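Local coordinates for chitin binding protein (Streptomyces lividans, PDB 5FTZ) that is a copper-dependent lytic polysaccharide monooxygenase of family AA10 that probably binds chitin and cleaves its chains oxidatively, at residues H1-Q11 with A163-T171. Residues are numbered along the deposited sequence; the frame is centred on the assembly and turned at random.
Sequences HGYTDLPVSRQ and AFYACSDVT. With CU (copper (II) ion), chain B.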
loop_
_atom_site.group_PDB
_atom_site.type_symbol
_atom_site.label_atom_id
_atom_site.label_comp_id
_atom_site.label_asym_id
_atom_site.label_seq_id
_atom_site.Cartn_x
_atom_site.Cartn_y
_atom_site.Cartn_z
ATOM N N HIS A 1 -7.304 -10.703 -10.123
ATOM C CA HIS A 1 -7.984 -11.439 -11.241
ATOM C C HIS A 1 -9.465 -11.481 -11.007
ATOM O O HIS A 1 -9.954 -11.840 -9.935
ATOM C CB HIS A 1 -7.385 -12.829 -11.462
ATOM C CG HIS A 1 -6.011 -12.786 -12.069
ATOM N ND1 HIS A 1 -4.942 -12.186 -11.458
ATOM C CD2 HIS A 1 -5.542 -13.217 -13.257
ATOM C CE1 HIS A 1 -3.873 -12.235 -12.227
ATOM N NE2 HIS A 1 -4.215 -12.871 -13.325
ATOM N N GLY A 2 -10.204 -11.040 -12.018
ATOM C CA GLY A 2 -11.643 -10.986 -11.932
ATOM C C GLY A 2 -12.257 -10.358 -13.151
ATOM O O GLY A 2 -11.553 -9.855 -14.023
ATOM N N TYR A 3 -13.594 -10.281 -13.147
ATOM C CA TYR A 3 -14.338 -9.721 -14.277
ATOM C C TYR A 3 -15.690 -9.263 -13.742
ATOM O O TYR A 3 -16.145 -9.706 -12.687
ATOM C CB TYR A 3 -14.544 -10.793 -15.381
ATOM C CG TYR A 3 -15.113 -12.079 -14.893
ATOM C CD1 TYR A 3 -16.477 -12.252 -14.732
ATOM C CD2 TYR A 3 -14.287 -13.114 -14.518
ATOM C CE1 TYR A 3 -17.006 -13.396 -14.158
ATOM C CE2 TYR A 3 -14.791 -14.320 -14.007
ATOM C CZ TYR A 3 -16.163 -14.448 -13.827
ATOM O OH TYR A 3 -16.756 -15.600 -13.350
ATOM N N THR A 4 -16.403 -8.520 -14.543
ATOM C CA THR A 4 -17.768 -8.150 -14.185
ATOM C C THR A 4 -18.743 -9.193 -14.724
ATOM O O THR A 4 -18.663 -9.624 -15.886
ATOM C CB THR A 4 -18.154 -6.786 -14.752
ATOM O OG1 THR A 4 -17.669 -6.733 -16.070
ATOM C CG2 THR A 4 -17.545 -5.627 -13.954
ATOM N N ASP A 5 -19.689 -9.545 -13.876
ATOM C CA ASP A 5 -20.819 -10.361 -14.344
ATOM C C ASP A 5 -22.146 -9.609 -14.334
ATOM O O ASP A 5 -23.077 -10.104 -14.908
ATOM C CB ASP A 5 -20.902 -11.750 -13.672
ATOM C CG ASP A 5 -21.341 -11.699 -12.321
ATOM O OD1 ASP A 5 -21.336 -10.660 -11.690
ATOM O OD2 ASP A 5 -21.772 -12.761 -11.779
ATOM N N LEU A 6 -22.159 -8.376 -13.834
ATOM C CA LEU A 6 -23.314 -7.477 -14.000
ATOM C C LEU A 6 -22.799 -6.080 -14.270
ATOM O O LEU A 6 -22.113 -5.514 -13.403
ATOM C CB LEU A 6 -24.255 -7.415 -12.772
ATOM C CG LEU A 6 -24.980 -8.676 -12.450
ATOM C CD1 LEU A 6 -25.615 -8.582 -11.087
ATOM C CD2 LEU A 6 -26.018 -9.006 -13.534
ATOM N N PRO A 7 -23.076 -5.484 -15.450
ATOM C CA PRO A 7 -23.637 -6.133 -16.629
ATOM C C PRO A 7 -22.577 -7.113 -17.172
ATOM O O PRO A 7 -21.379 -6.802 -17.105
ATOM C CB PRO A 7 -23.829 -4.943 -17.594
ATOM C CG PRO A 7 -22.812 -3.926 -17.205
ATOM C CD PRO A 7 -22.536 -4.144 -15.739
ATOM N N VAL A 8 -23.011 -8.257 -17.649
ATOM C CA VAL A 8 -22.065 -9.305 -18.020
ATOM C C VAL A 8 -21.087 -8.827 -19.078
ATOM O O VAL A 8 -21.480 -8.264 -20.109
ATOM C CB VAL A 8 -22.780 -10.612 -18.374
ATOM C CG1 VAL A 8 -23.597 -10.480 -19.614
ATOM C CG2 VAL A 8 -21.771 -11.722 -18.471
ATOM N N SER A 9 -19.807 -9.078 -18.856
ATOM C CA SER A 9 -18.737 -8.634 -19.740
ATOM C C SER A 9 -18.467 -9.618 -20.844
ATOM O O SER A 9 -18.847 -10.779 -20.797
ATOM C CB SER A 9 -17.474 -8.395 -18.939
ATOM O OG SER A 9 -17.097 -9.576 -18.211
ATOM N N ARG A 10 -17.799 -9.148 -21.898
ATOM C CA ARG A 10 -17.454 -9.972 -23.027
ATOM C C ARG A 10 -16.670 -11.193 -22.622
ATOM O O ARG A 10 -16.916 -12.273 -23.187
ATOM C CB ARG A 10 -16.771 -9.152 -24.131
ATOM C CG ARG A 10 -17.663 -8.151 -24.833
ATOM C CD ARG A 10 -16.886 -7.378 -25.876
ATOM N NE ARG A 10 -17.757 -6.391 -26.538
ATOM C CZ ARG A 10 -17.321 -5.448 -27.368
ATOM N NH1 ARG A 10 -16.044 -5.359 -27.669
ATOM N NH2 ARG A 10 -18.205 -4.566 -27.857
ATOM N N GLN A 11 -15.699 -11.049 -21.734
ATOM C CA GLN A 11 -14.947 -12.231 -21.357
ATOM C C GLN A 11 -15.838 -13.275 -20.707
ATOM O O GLN A 11 -15.601 -14.488 -20.893
ATOM C CB GLN A 11 -13.749 -11.861 -20.470
ATOM C CG GLN A 11 -13.998 -10.987 -19.243
ATOM C CD GLN A 11 -13.718 -9.551 -19.504
ATOM O OE1 GLN A 11 -14.336 -8.949 -20.370
ATOM N NE2 GLN A 11 -12.810 -8.977 -18.764
ATOM N N ALA A 163 -4.293 -2.974 -13.977
ATOM C CA ALA A 163 -5.743 -2.847 -13.849
ATOM C C ALA A 163 -6.360 -3.963 -14.676
ATOM O O ALA A 163 -5.771 -4.424 -15.646
ATOM C CB ALA A 163 -6.221 -1.474 -14.294
ATOM N N PHE A 164 -7.604 -4.293 -14.320
ATOM C CA PHE A 164 -8.409 -5.264 -15.084
ATOM C C PHE A 164 -9.472 -4.523 -15.805
ATOM O O PHE A 164 -10.070 -3.608 -15.254
ATOM C CB PHE A 164 -8.967 -6.330 -14.173
ATOM C CG PHE A 164 -7.894 -7.255 -13.612
ATOM C CD1 PHE A 164 -7.072 -6.856 -12.556
ATOM C CD2 PHE A 164 -7.657 -8.472 -14.222
ATOM C CE1 PHE A 164 -6.063 -7.700 -12.092
ATOM C CE2 PHE A 164 -6.637 -9.289 -13.760
ATOM C CZ PHE A 164 -5.838 -8.878 -12.762
ATOM N N TYR A 165 -9.657 -4.906 -17.057
ATOM C CA TYR A 165 -10.569 -4.239 -17.985
ATOM C C TYR A 165 -11.684 -5.154 -18.423
ATOM O O TYR A 165 -11.444 -6.298 -18.792
ATOM C CB TYR A 165 -9.787 -3.788 -19.222
ATOM C CG TYR A 165 -8.796 -2.690 -18.879
ATOM C CD1 TYR A 165 -7.529 -2.986 -18.389
ATOM C CD2 TYR A 165 -9.086 -1.359 -19.111
ATOM C CE1 TYR A 165 -6.615 -1.973 -18.046
ATOM C CE2 TYR A 165 -8.209 -0.350 -18.720
ATOM C CZ TYR A 165 -6.977 -0.661 -18.210
ATOM O OH TYR A 165 -6.140 0.401 -17.858
ATOM N N ALA A 166 -12.930 -4.668 -18.375
ATOM C CA ALA A 166 -14.051 -5.513 -18.760
ATOM C C ALA A 166 -15.108 -4.683 -19.517
ATOM O O ALA A 166 -15.712 -3.776 -18.935
ATOM C CB ALA A 166 -14.702 -6.157 -17.547
ATOM N N CYS A 167 -15.242 -4.979 -20.792
ATOM C CA CYS A 167 -16.258 -4.308 -21.639
ATOM C C CYS A 167 -17.544 -5.091 -21.588
ATOM O O CYS A 167 -17.507 -6.316 -21.847
ATOM C CB CYS A 167 -15.790 -4.274 -23.089
ATOM S SG CYS A 167 -14.364 -3.164 -23.274
ATOM N N SER A 168 -18.685 -4.431 -21.383
ATOM C CA SER A 168 -19.971 -5.054 -21.393
ATOM C C SER A 168 -20.845 -4.378 -22.412
ATOM O O SER A 168 -21.079 -3.158 -22.334
ATOM C CB SER A 168 -20.609 -4.979 -20.047
ATOM O OG SER A 168 -19.841 -5.588 -19.022
ATOM N N ASP A 169 -21.474 -5.163 -23.273
ATOM C CA ASP A 169 -22.475 -4.639 -24.222
ATOM C C ASP A 169 -23.825 -4.495 -23.574
ATOM O O ASP A 169 -24.321 -5.438 -22.938
ATOM C CB ASP A 169 -22.584 -5.538 -25.432
ATOM C CG ASP A 169 -21.287 -5.628 -26.174
ATOM O OD1 ASP A 169 -20.990 -4.696 -26.970
ATOM O OD2 ASP A 169 -20.523 -6.614 -25.953
ATOM N N VAL A 170 -24.387 -3.314 -23.681
ATOM C CA VAL A 170 -25.721 -3.003 -23.114
ATOM C C VAL A 170 -26.599 -2.342 -24.161
ATOM O O VAL A 170 -26.123 -1.881 -25.205
ATOM C CB VAL A 170 -25.615 -2.159 -21.838
ATOM C CG1 VAL A 170 -24.788 -2.864 -20.751
ATOM C CG2 VAL A 170 -25.051 -0.781 -22.171
ATOM N N THR A 171 -27.887 -2.339 -23.891
ATOM C CA THR A 171 -28.878 -1.665 -24.724
ATOM C C THR A 171 -29.720 -0.771 -23.827
ATOM O O THR A 171 -30.344 -1.288 -22.888
ATOM C CB THR A 171 -29.762 -2.669 -25.500
ATOM O OG1 THR A 171 -28.957 -3.458 -26.383
ATOM C CG2 THR A 171 -30.718 -1.907 -26.426
HETATM CU CU CU B . -5.086 -10.964 -9.963
HETATM O O HOH W 1 -18.077 -4.296 -17.458
HETATM O O HOH W 2 -20.925 -7.952 -22.734
HETATM O O HOH W 3 -23.858 -7.191 -20.898
HETATM O O HOH W 4 -13.652 -6.933 -22.162
#
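Phe164 points the edge of its ring at one face of the His1 imidazole, planes 60° apart, its CZ 3.7 Å from His1 ND1. That same imidazole nitrogen binds copper at 1.9 Å and the terminal amine N of His1 binds it at 2.2 Å; with His91 they form the histidine brace of the LPMO family, and Phe164 CZ comes within 3.6 Å of the metal. At the far end, the NE and NH2 of Arg10 each take one oxygen of the Asp169 carboxylate, NE reaching OD2 at 2.8 Å and NH2 reaching OD1, both nearly straight, with the two groups almost coplanar. The chain extended from CG to NE carries the guanidinium there, while Trp70 adds a cation-pi contact and Asp169 OD1 also hydrogen-bonds His148 NE2. Putting an alanine at Arg10 would probably leave the buried Asp169 carboxylate without its charged partner. The backbone of Arg10 is pinned too, its N bonding to Cys167 O at 2.8 Å, and Gln11, bent at chi2 (-97°), sends NE2 to Tyr165 O. Ser168 OG donates to Pro7 O from above the carbonyl plane, and a water joins it to Thr4 OG1 and Ala166 O. Behind them, Ser9 N and OG both hold Thr4 O, fixing the turn out of strand 2-6. Strand 2-6 runs 27° off strand 162-171, from the other sheet of the immunoglobulin-like LPMO core; Phe164 packs the copper end, while the salt bridge and buried polar bonds secure the turn and helix start.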